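Protein Pcdhgb2 (Mus musculus, PDB 5SZR) is a clustered protocadherin, here its extracellular cadherin domains 3 to 6, and probably mediates calcium-dependent cell adhesion that helps specify neuronal connections. Local coordinates at residues A[16-27]-A[62-73]; A[141-150]-A[183-192]. All coordinates share one frame; numbering follows the deposited sequence.

Contact 1 (A[16-27]-A[62-73]). With CA (calcium ion), chain J; CA (calcium ion), chain K; MAN (alpha-D-mannopyranose), chain S.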
loop_
_atom_site.group_PDB
_atom_site.type_symbol
_atom_site.label_atom_id
_atom_site.label_comp_id
_atom_site.label_asym_id
_atom_site.label_seq_id
_atom_site.Cartn_x
_atom_site.Cartn_y
_atom_site.Cartn_z
ATOM N N GLU A 16 25.719 -0.068 53.077
ATOM C CA GLU A 16 26.170 -1.278 52.397
ATOM C C GLU A 16 27.284 -1.023 51.389
ATOM O O GLU A 16 27.903 -1.988 50.928
ATOM C CB GLU A 16 24.992 -1.970 51.706
ATOM C CG GLU A 16 24.288 -1.138 50.649
ATOM C CD GLU A 16 23.371 -1.978 49.767
ATOM O OE1 GLU A 16 23.662 -3.176 49.570
ATOM O OE2 GLU A 16 22.358 -1.442 49.279
ATOM N N ASP A 17 27.583 0.233 51.060
ATOM C CA ASP A 17 28.583 0.545 50.049
ATOM C C ASP A 17 29.939 0.930 50.633
ATOM O O ASP A 17 30.819 1.351 49.876
ATOM C CB ASP A 17 28.079 1.664 49.132
ATOM C CG ASP A 17 27.912 2.986 49.860
ATOM O OD1 ASP A 17 28.916 3.710 50.027
ATOM O OD2 ASP A 17 26.773 3.307 50.258
ATOM N N VAL A 18 30.137 0.799 51.942
ATOM C CA VAL A 18 31.435 1.187 52.512
ATOM C C VAL A 18 32.515 0.248 51.989
ATOM O O VAL A 18 32.262 -0.962 51.840
ATOM C CB VAL A 18 31.385 1.183 54.047
ATOM C CG1 VAL A 18 30.352 2.185 54.561
ATOM C CG2 VAL A 18 31.117 -0.213 54.598
ATOM N N PRO A 19 33.703 0.748 51.667
ATOM C CA PRO A 19 34.743 -0.110 51.095
ATOM C C PRO A 19 35.360 -1.002 52.155
ATOM O O PRO A 19 35.250 -0.718 53.358
ATOM C CB PRO A 19 35.767 0.898 50.549
ATOM C CG PRO A 19 35.585 2.101 51.410
ATOM C CD PRO A 19 34.120 2.159 51.735
ATOM N N PRO A 20 36.005 -2.096 51.753
ATOM C CA PRO A 20 36.690 -2.949 52.731
ATOM C C PRO A 20 37.757 -2.172 53.488
ATOM O O PRO A 20 38.397 -1.266 52.951
ATOM C CB PRO A 20 37.307 -4.055 51.867
ATOM C CG PRO A 20 36.459 -4.084 50.638
ATOM C CD PRO A 20 36.056 -2.660 50.394
ATOM N N GLY A 21 37.943 -2.541 54.750
ATOM C CA GLY A 21 38.818 -1.799 55.630
ATOM C C GLY A 21 38.164 -0.634 56.333
ATOM O O GLY A 21 38.859 0.120 57.023
ATOM N N PHE A 22 36.855 -0.460 56.179
ATOM C CA PHE A 22 36.153 0.626 56.846
ATOM C C PHE A 22 36.182 0.425 58.356
ATOM O O PHE A 22 36.106 -0.703 58.850
ATOM C CB PHE A 22 34.709 0.702 56.346
ATOM C CG PHE A 22 33.977 1.941 56.776
ATOM C CD1 PHE A 22 34.222 3.156 56.156
ATOM C CD2 PHE A 22 33.033 1.889 57.787
ATOM C CE1 PHE A 22 33.548 4.296 56.544
ATOM C CE2 PHE A 22 32.355 3.028 58.181
ATOM C CZ PHE A 22 32.614 4.233 57.558
ATOM N N SER A 23 36.294 1.530 59.088
ATOM C CA SER A 23 36.354 1.485 60.544
ATOM C C SER A 23 34.952 1.287 61.111
ATOM O O SER A 23 34.080 2.145 60.938
ATOM C CB SER A 23 36.985 2.769 61.081
ATOM O OG SER A 23 36.979 2.797 62.496
ATOM N N VAL A 24 34.733 0.160 61.788
ATOM C CA VAL A 24 33.419 -0.161 62.338
ATOM C C VAL A 24 33.311 0.354 63.765
ATOM O O VAL A 24 32.436 1.171 64.077
ATOM C CB VAL A 24 33.143 -1.675 62.295
ATOM C CG1 VAL A 24 31.911 -2.007 63.125
ATOM C CG2 VAL A 24 32.968 -2.146 60.858
ATOM N N LEU A 25 34.192 -0.132 64.639
ATOM C CA LEU A 25 34.181 0.198 66.056
ATOM C C LEU A 25 35.409 -0.419 66.701
ATOM O O LEU A 25 35.892 -1.468 66.263
ATOM C CB LEU A 25 32.911 -0.312 66.751
ATOM C CG LEU A 25 32.738 0.085 68.221
ATOM C CD1 LEU A 25 32.443 1.573 68.338
ATOM C CD2 LEU A 25 31.655 -0.739 68.907
ATOM N N GLN A 26 35.915 0.245 67.734
ATOM C CA GLN A 26 36.931 -0.322 68.607
ATOM C C GLN A 26 36.324 -0.521 69.986
ATOM O O GLN A 26 35.735 0.409 70.549
ATOM C CB GLN A 26 38.166 0.577 68.694
ATOM C CG GLN A 26 39.241 0.020 69.610
ATOM C CD GLN A 26 40.462 0.914 69.702
ATOM O OE1 GLN A 26 40.495 2.004 69.128
ATOM N NE2 GLN A 26 41.476 0.453 70.426
ATOM N N VAL A 27 36.445 -1.734 70.516
ATOM C CA VAL A 27 36.019 -2.047 71.874
ATOM C C VAL A 27 37.258 -2.338 72.710
ATOM O O VAL A 27 38.195 -2.996 72.243
ATOM C CB VAL A 27 35.035 -3.233 71.902
ATOM C CG1 VAL A 27 33.680 -2.803 71.366
ATOM C CG2 VAL A 27 35.581 -4.401 71.091
ATOM N N GLY A 62 41.646 -4.585 69.528
ATOM C CA GLY A 62 40.206 -4.573 69.655
ATOM C C GLY A 62 39.491 -3.705 68.646
ATOM O O GLY A 62 38.276 -3.508 68.773
ATOM N N GLU A 63 40.208 -3.162 67.664
ATOM C CA GLU A 63 39.565 -2.464 66.560
ATOM C C GLU A 63 38.886 -3.465 65.634
ATOM O O GLU A 63 39.405 -4.558 65.384
ATOM C CB GLU A 63 40.582 -1.639 65.772
ATOM C CG GLU A 63 41.218 -0.500 66.547
ATOM C CD GLU A 63 42.122 0.357 65.680
ATOM O OE1 GLU A 63 41.623 0.923 64.683
ATOM O OE2 GLU A 63 43.331 0.453 65.984
ATOM N N ILE A 64 37.718 -3.087 65.125
ATOM C CA ILE A 64 36.932 -3.931 64.235
ATOM C C ILE A 64 36.759 -3.195 62.917
ATOM O O ILE A 64 36.259 -2.063 62.891
ATOM C CB ILE A 64 35.567 -4.288 64.839
ATOM C CG1 ILE A 64 35.754 -5.033 66.157
ATOM C CG2 ILE A 64 34.751 -5.115 63.856
ATOM C CD1 ILE A 64 34.463 -5.359 66.830
ATOM N N THR A 65 37.168 -3.834 61.827
ATOM C CA THR A 65 37.017 -3.282 60.492
ATOM C C THR A 65 36.422 -4.341 59.578
ATOM O O THR A 65 36.562 -5.544 59.815
ATOM C CB THR A 65 38.355 -2.801 59.917
ATOM O OG1 THR A 65 39.292 -3.885 59.919
ATOM C CG2 THR A 65 38.909 -1.644 60.736
ATOM N N THR A 66 35.747 -3.880 58.528
ATOM C CA THR A 66 35.322 -4.794 57.482
ATOM C C THR A 66 36.535 -5.240 56.676
ATOM O O THR A 66 37.517 -4.506 56.540
ATOM C CB THR A 66 34.291 -4.133 56.560
ATOM O OG1 THR A 66 34.910 -3.071 55.819
ATOM C CG2 THR A 66 33.127 -3.573 57.370
ATOM N N LYS A 67 36.473 -6.466 56.158
ATOM C CA LYS A 67 37.520 -6.971 55.280
ATOM C C LYS A 67 36.966 -7.458 53.948
ATOM O O LYS A 67 37.718 -8.017 53.140
ATOM C CB LYS A 67 38.316 -8.085 55.968
ATOM C CG LYS A 67 37.533 -9.348 56.274
ATOM C CD LYS A 67 38.421 -10.374 56.966
ATOM C CE LYS A 67 37.740 -11.726 57.061
ATOM N NZ LYS A 67 38.512 -12.701 57.880
ATOM N N ASP A 68 35.677 -7.248 53.695
ATOM C CA ASP A 68 35.055 -7.609 52.432
ATOM C C ASP A 68 33.903 -6.642 52.186
ATOM O O ASP A 68 33.605 -5.779 53.013
ATOM C CB ASP A 68 34.582 -9.067 52.445
ATOM C CG ASP A 68 34.667 -9.721 51.081
ATOM O OD1 ASP A 68 34.951 -10.937 51.024
ATOM O OD2 ASP A 68 34.456 -9.024 50.066
ATOM N N ASN A 69 33.255 -6.786 51.039
ATOM C CA ASN A 69 32.175 -5.874 50.700
ATOM C C ASN A 69 30.883 -6.285 51.391
ATOM O O ASN A 69 30.649 -7.463 51.672
ATOM C CB ASN A 69 31.971 -5.820 49.186
ATOM C CG ASN A 69 33.111 -5.130 48.480
ATOM O OD1 ASN A 69 34.028 -5.778 47.976
ATOM N ND2 ASN A 69 33.070 -3.801 48.452
ATOM N N LEU A 70 30.052 -5.294 51.676
ATOM C CA LEU A 70 28.745 -5.545 52.256
ATOM C C LEU A 70 27.697 -5.667 51.149
ATOM O O LEU A 70 27.968 -5.434 49.965
ATOM C CB LEU A 70 28.379 -4.440 53.247
ATOM C CG LEU A 70 29.387 -4.224 54.387
ATOM C CD1 LEU A 70 28.921 -3.158 55.376
ATOM C CD2 LEU A 70 29.671 -5.532 55.110
ATOM N N ASP A 71 26.485 -6.057 51.549
ATOM C CA ASP A 71 25.363 -6.179 50.625
ATOM C C ASP A 71 24.070 -6.315 51.423
ATOM O O ASP A 71 23.792 -7.376 51.990
ATOM C CB ASP A 71 25.548 -7.372 49.683
ATOM C CG ASP A 71 24.390 -7.549 48.714
ATOM O OD1 ASP A 71 23.628 -6.589 48.492
ATOM O OD2 ASP A 71 24.253 -8.662 48.161
ATOM N N PHE A 72 23.283 -5.235 51.475
ATOM C CA PHE A 72 22.033 -5.241 52.230
ATOM C C PHE A 72 21.080 -6.318 51.730
ATOM O O PHE A 72 20.309 -6.880 52.515
ATOM C CB PHE A 72 21.381 -3.863 52.143
ATOM C CG PHE A 72 20.054 -3.766 52.845
ATOM C CD1 PHE A 72 19.991 -3.433 54.189
ATOM C CD2 PHE A 72 18.867 -3.980 52.157
ATOM C CE1 PHE A 72 18.775 -3.332 54.835
ATOM C CE2 PHE A 72 17.648 -3.881 52.801
ATOM C CZ PHE A 72 17.600 -3.554 54.142
ATOM N N GLU A 73 21.118 -6.620 50.434
ATOM C CA GLU A 73 20.225 -7.627 49.881
ATOM C C GLU A 73 20.585 -9.033 50.352
ATOM O O GLU A 73 19.731 -9.925 50.300
ATOM C CB GLU A 73 20.237 -7.551 48.348
ATOM C CG GLU A 73 19.408 -6.402 47.754
ATOM C CD GLU A 73 19.868 -5.015 48.204
ATOM O OE1 GLU A 73 21.083 -4.735 48.153
ATOM O OE2 GLU A 73 19.008 -4.203 48.610
HETATM CA CA CA J . 23.318 -4.508 47.428
HETATM CA CA CA K . 20.392 -2.278 48.008
HETATM C C1 MAN S . 37.645 3.997 62.936
HETATM C C2 MAN S . 37.948 3.342 64.296
HETATM C C3 MAN S . 36.637 3.077 65.062
HETATM C C4 MAN S . 35.746 4.334 65.110
HETATM C C5 MAN S . 35.496 4.835 63.679
HETATM C C6 MAN S . 34.675 6.110 63.629
HETATM O O2 MAN S . 38.727 4.211 65.125
HETATM O O3 MAN S . 36.872 2.580 66.378
HETATM O O4 MAN S . 34.502 4.029 65.725
HETATM O O5 MAN S . 36.771 5.104 63.039
HETATM O O6 MAN S . 33.516 5.919 64.433
HETATM O O HOH W 1 23.017 -6.030 45.167
HETATM O O HOH W 2 25.607 -4.643 47.069
#

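Contact 2 (A[141-150]-A[183-192]). With CA (calcium ion), chain L.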
loop_
_atom_site.group_PDB
_atom_site.type_symbol
_atom_site.label_atom_id
_atom_site.label_comp_id
_atom_site.label_asym_id
_atom_site.label_seq_id
_atom_site.Cartn_x
_atom_site.Cartn_y
_atom_site.Cartn_z
ATOM N N GLU A 141 11.860 3.019 49.112
ATOM C CA GLU A 141 11.769 3.861 47.926
ATOM C C GLU A 141 12.722 3.393 46.835
ATOM O O GLU A 141 12.414 3.508 45.640
ATOM C CB GLU A 141 12.044 5.319 48.294
ATOM C CG GLU A 141 10.969 5.938 49.164
ATOM C CD GLU A 141 11.211 7.410 49.438
ATOM O OE1 GLU A 141 12.183 7.968 48.883
ATOM O OE2 GLU A 141 10.432 8.007 50.211
ATOM N N ASN A 142 13.885 2.866 47.224
ATOM C CA ASN A 142 14.832 2.366 46.237
ATOM C C ASN A 142 14.259 1.206 45.430
ATOM O O ASN A 142 14.688 0.983 44.291
ATOM C CB ASN A 142 16.132 1.954 46.929
ATOM C CG ASN A 142 16.776 3.103 47.693
ATOM O OD1 ASN A 142 16.273 4.226 47.685
ATOM N ND2 ASN A 142 17.884 2.821 48.365
ATOM N N GLY A 143 13.289 0.482 45.982
ATOM C CA GLY A 143 12.610 -0.586 45.283
ATOM C C GLY A 143 11.254 -0.232 44.714
ATOM O O GLY A 143 10.594 -1.102 44.136
ATOM N N ASP A 144 10.811 1.013 44.861
ATOM C CA ASP A 144 9.516 1.449 44.347
ATOM C C ASP A 144 9.694 1.876 42.893
ATOM O O ASP A 144 10.327 2.899 42.614
ATOM C CB ASP A 144 8.961 2.589 45.195
ATOM C CG ASP A 144 7.447 2.625 45.204
ATOM O OD1 ASP A 144 6.826 1.548 45.337
ATOM O OD2 ASP A 144 6.877 3.729 45.080
ATOM N N VAL A 145 9.131 1.095 41.969
ATOM C CA VAL A 145 9.319 1.297 40.537
ATOM C C VAL A 145 8.007 1.750 39.911
ATOM O O VAL A 145 6.920 1.330 40.324
ATOM C CB VAL A 145 9.829 0.012 39.851
ATOM C CG1 VAL A 145 10.139 0.263 38.374
ATOM C CG2 VAL A 145 11.044 -0.523 40.569
ATOM N N TYR A 146 8.115 2.612 38.903
ATOM C CA TYR A 146 6.971 3.029 38.106
ATOM C C TYR A 146 7.369 3.089 36.639
ATOM O O TYR A 146 8.510 3.417 36.301
ATOM C CB TYR A 146 6.421 4.381 38.567
ATOM C CG TYR A 146 5.745 4.310 39.915
ATOM C CD1 TYR A 146 4.376 4.090 40.018
ATOM C CD2 TYR A 146 6.477 4.447 41.087
ATOM C CE1 TYR A 146 3.755 4.022 41.253
ATOM C CE2 TYR A 146 5.866 4.381 42.324
ATOM C CZ TYR A 146 4.507 4.168 42.403
ATOM O OH TYR A 146 3.895 4.097 43.632
ATOM N N CYS A 147 6.414 2.765 35.771
ATOM C CA CYS A 147 6.653 2.649 34.343
ATOM C C CYS A 147 5.887 3.713 33.571
ATOM O O CYS A 147 4.874 4.247 34.030
ATOM C CB CYS A 147 6.242 1.272 33.826
ATOM S SG CYS A 147 7.196 -0.084 34.476
ATOM N N HIS A 148 6.392 4.002 32.376
ATOM C CA HIS A 148 5.698 4.832 31.407
ATOM C C HIS A 148 6.224 4.471 30.026
ATOM O O HIS A 148 7.289 3.863 29.889
ATOM C CB HIS A 148 5.877 6.329 31.695
ATOM C CG HIS A 148 7.274 6.825 31.486
ATOM N ND1 HIS A 148 8.386 6.083 31.820
ATOM C CD2 HIS A 148 7.739 7.990 30.975
ATOM C CE1 HIS A 148 9.476 6.772 31.529
ATOM N NE2 HIS A 148 9.110 7.931 31.013
ATOM N N VAL A 149 5.456 4.843 29.009
ATOM C CA VAL A 149 5.784 4.553 27.618
ATOM C C VAL A 149 6.364 5.807 26.985
ATOM O O VAL A 149 5.875 6.918 27.222
ATOM C CB VAL A 149 4.538 4.069 26.854
ATOM C CG1 VAL A 149 4.831 3.916 25.359
ATOM C CG2 VAL A 149 4.045 2.760 27.435
ATOM N N LEU A 150 7.418 5.641 26.192
ATOM C CA LEU A 150 7.956 6.758 25.434
ATOM C C LEU A 150 7.168 6.956 24.146
ATOM O O LEU A 150 6.688 5.999 23.532
ATOM C CB LEU A 150 9.434 6.534 25.112
ATOM C CG LEU A 150 10.391 6.557 26.306
ATOM C CD1 LEU A 150 11.820 6.312 25.851
ATOM C CD2 LEU A 150 10.286 7.875 27.062
ATOM N N VAL A 183 8.080 -0.155 20.581
ATOM C CA VAL A 183 7.537 0.497 21.768
ATOM C C VAL A 183 8.523 0.304 22.911
ATOM O O VAL A 183 8.790 -0.830 23.328
ATOM C CB VAL A 183 6.151 -0.059 22.132
ATOM C CG1 VAL A 183 5.547 0.720 23.287
ATOM C CG2 VAL A 183 5.233 -0.018 20.916
ATOM N N THR A 184 9.056 1.414 23.420
ATOM C CA THR A 184 10.035 1.404 24.501
ATOM C C THR A 184 9.340 1.710 25.822
ATOM O O THR A 184 8.767 2.793 25.992
ATOM C CB THR A 184 11.147 2.420 24.242
ATOM O OG1 THR A 184 11.956 1.980 23.144
ATOM C CG2 THR A 184 12.020 2.578 25.478
ATOM N N ILE A 185 9.393 0.763 26.752
ATOM C CA ILE A 185 8.828 0.930 28.086
ATOM C C ILE A 185 9.975 1.160 29.063
ATOM O O ILE A 185 10.909 0.354 29.134
ATOM C CB ILE A 185 7.983 -0.287 28.493
ATOM C CG1 ILE A 185 6.729 -0.371 27.620
ATOM C CG2 ILE A 185 7.626 -0.217 29.973
ATOM C CD1 ILE A 185 5.823 -1.526 27.961
ATOM N N VAL A 186 9.910 2.260 29.811
ATOM C CA VAL A 186 10.969 2.663 30.731
ATOM C C VAL A 186 10.458 2.519 32.158
ATOM O O VAL A 186 9.335 2.935 32.466
ATOM C CB VAL A 186 11.435 4.104 30.459
ATOM C CG1 VAL A 186 12.533 4.503 31.435
ATOM C CG2 VAL A 186 11.916 4.245 29.023
ATOM N N ALA A 187 11.282 1.934 33.024
ATOM C CA ALA A 187 10.957 1.750 34.433
ATOM C C ALA A 187 12.068 2.351 35.279
ATOM O O ALA A 187 13.250 2.111 35.015
ATOM C CB ALA A 187 10.772 0.268 34.765
ATOM N N ALA A 188 11.694 3.131 36.292
ATOM C CA ALA A 188 12.666 3.819 37.130
ATOM C C ALA A 188 12.256 3.720 38.593
ATOM O O ALA A 188 11.066 3.729 38.921
ATOM C CB ALA A 188 12.812 5.289 36.720
ATOM N N ASP A 189 13.251 3.627 39.471
ATOM C CA ASP A 189 12.979 3.587 40.898
ATOM C C ASP A 189 12.987 4.995 41.482
ATOM O O ASP A 189 13.463 5.951 40.866
ATOM C CB ASP A 189 13.983 2.689 41.635
ATOM C CG ASP A 189 15.434 3.142 41.479
ATOM O OD1 ASP A 189 15.716 4.356 41.473
ATOM O OD2 ASP A 189 16.314 2.262 41.380
ATOM N N ARG A 190 12.462 5.111 42.700
ATOM C CA ARG A 190 12.372 6.404 43.362
ATOM C C ARG A 190 13.375 6.507 44.505
ATOM O O ARG A 190 13.034 6.934 45.615
ATOM C CB ARG A 190 10.944 6.641 43.853
ATOM C CG ARG A 190 9.928 6.725 42.717
ATOM C CD ARG A 190 8.511 6.911 43.232
ATOM N NE ARG A 190 7.560 7.099 42.140
ATOM C CZ ARG A 190 6.936 8.242 41.872
ATOM N NH1 ARG A 190 7.155 9.311 42.625
ATOM N NH2 ARG A 190 6.090 8.311 40.852
ATOM N N GLY A 191 14.623 6.119 44.237
ATOM C CA GLY A 191 15.707 6.301 45.174
ATOM C C GLY A 191 16.559 7.511 44.824
ATOM O O GLY A 191 16.302 8.245 43.873
ATOM N N LYS A 192 17.594 7.713 45.630
ATOM C CA LYS A 192 18.516 8.821 45.422
ATOM C C LYS A 192 19.960 8.324 45.398
ATOM O O LYS A 192 20.503 7.938 46.432
ATOM C CB LYS A 192 18.342 9.883 46.509
ATOM C CG LYS A 192 16.949 10.491 46.571
ATOM C CD LYS A 192 16.280 10.186 47.901
ATOM C CE LYS A 192 14.936 10.886 48.019
ATOM N NZ LYS A 192 14.324 10.681 49.362
HETATM CA CA CA L . 16.545 0.176 42.980
HETATM O O HOH W 3 8.082 3.986 22.599
#

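Contact 1 (A[16-27]-A[62-73])
Glu-16 runs past the backbone of Phe-72 to a pair of calcium ions. Its CB lies 3.7 Å from Phe-72 N; CG sits between the residue's own backbone N and carbonyl carbon (chi1 60°), and the chain extends from there to place CD near both metals. At the tip, OE1 binds one ion at 2.5 Å and also accepts the N-H of Phe-72, whose N is 2.8 Å from OE1 and lies above the carboxylate plane, 54° out of it. OE2 binds the second ion. Asp-71 OD1 joins the first ion and takes the N-H of Glu-73 in an Asx turn, while its OD2 is hydrogen-bonded to Thr-74 OG1. Glu-73 bridges the pair: OE1 binds both ions and OE2 the second. The metal charge probably offsets the repulsion between Glu-16 OE1 and Glu-73 OE1, 3.3 Å apart.

Farther along, Val-18 CG2 meets Leu-70 CD1 at 3.8 Å. The type II turn from Pro-19 to Phe-22 brings two N-H groups to Thr-66: Gly-21 N hydrogen-bonds to its O and Phe-22 N to its OG1. Val-24 and Leu-25 then both face Ile-64 in a classic beta bulge, Ile-64 O receiving Val-24 N at 2.9 Å and Leu-25 N weakly. On the face carrying the O-mannosylated Ser-23, the extended Gln-26 lays its CD 3.5 Å from Glu-63 CG, amide and carboxylate planes 27° apart. With an alanine here, the amide over Glu-63 CG is gone and the Glu-63 side chain would probably be freer to turn.

Strand 23-26, an edge of the beta-sandwich, lies at the other end of the contact from the two metal sites, which Asp-102, Glu-103, Asp-105 and Asp-138 help complete as the calcium-binding junction between successive cadherin domains.

Contact 2 (A[141-150]-A[183-192])
Strand 145-149 runs antiparallel to strand 183-189, their axes at 155° and 4.7 Å apart at closest, with backbone hydrogen bonds between Tyr-146 and Ala-188, between His-148 and Val-186, and from Leu-150 N to Thr-184 O. Val-186 O accepts the backbone N-H of His-148 and, weakly, the ring ND1-H, with ND1 3.4 Å away and the oxygen in the imidazole plane. A chi1 of 68° turns the ring over its own backbone and alongside Val-186, its CE1 3.5 Å from Val-186 CB. On the other face, Cys-147 SG touches Ala-187 CB at 3.6 Å, and Val-149 spreads its two methyls over Val-183 and Ile-185; Val-149 also touches Leu-157, and Ile-185 touches Ile-132, both of the opposing sheet in the cadherin sandwich. This is the outer edge of the sheet, and where strand 183-189 ends, an interdomain calcium is bound: Asn-142 O and Asp-189 OD2 are ligands, joined by Asn-104, Cys-106, Asp-136 and Asp-138. Asp-189 OD1 instead accepts from Leu-195 N. Next in sequence, Arg-190 stretches out to Tyr-146 in an off-centre cation-pi contact, CZ 4.5 Å from the ring centroid. Its guanidinium stands almost upright on the ring, the planes 81° apart, with one edge toward Tyr-146 CD2. Beyond it, Lys-192 NZ makes a long salt bridge of 3.5 Å with Glu-141 OE1.

How the contacts relate
From the N terminus, contact 1 closes first: residues 28-61, with the short helix 49-54, loop out and return as strand 63-66, which joins edge strand 23-26 to its three-stranded sheet in the first cadherin domain of this piece. The chain then finishes that domain, passes the linker around Asp-102 to Asp-105 and enters the next, where contact 2 closes the loop 151-182 by setting strand 145-149 on the edge of the mixed sheet. The two loops follow in series, neither nesting nor crossing. The nearest atoms of contact 1 and contact 2 are about 6 Å apart, without touching. The calcium cluster joins them, Asp-138 serving both an ion of 16-27/62-73 and that of 141-150/183-192.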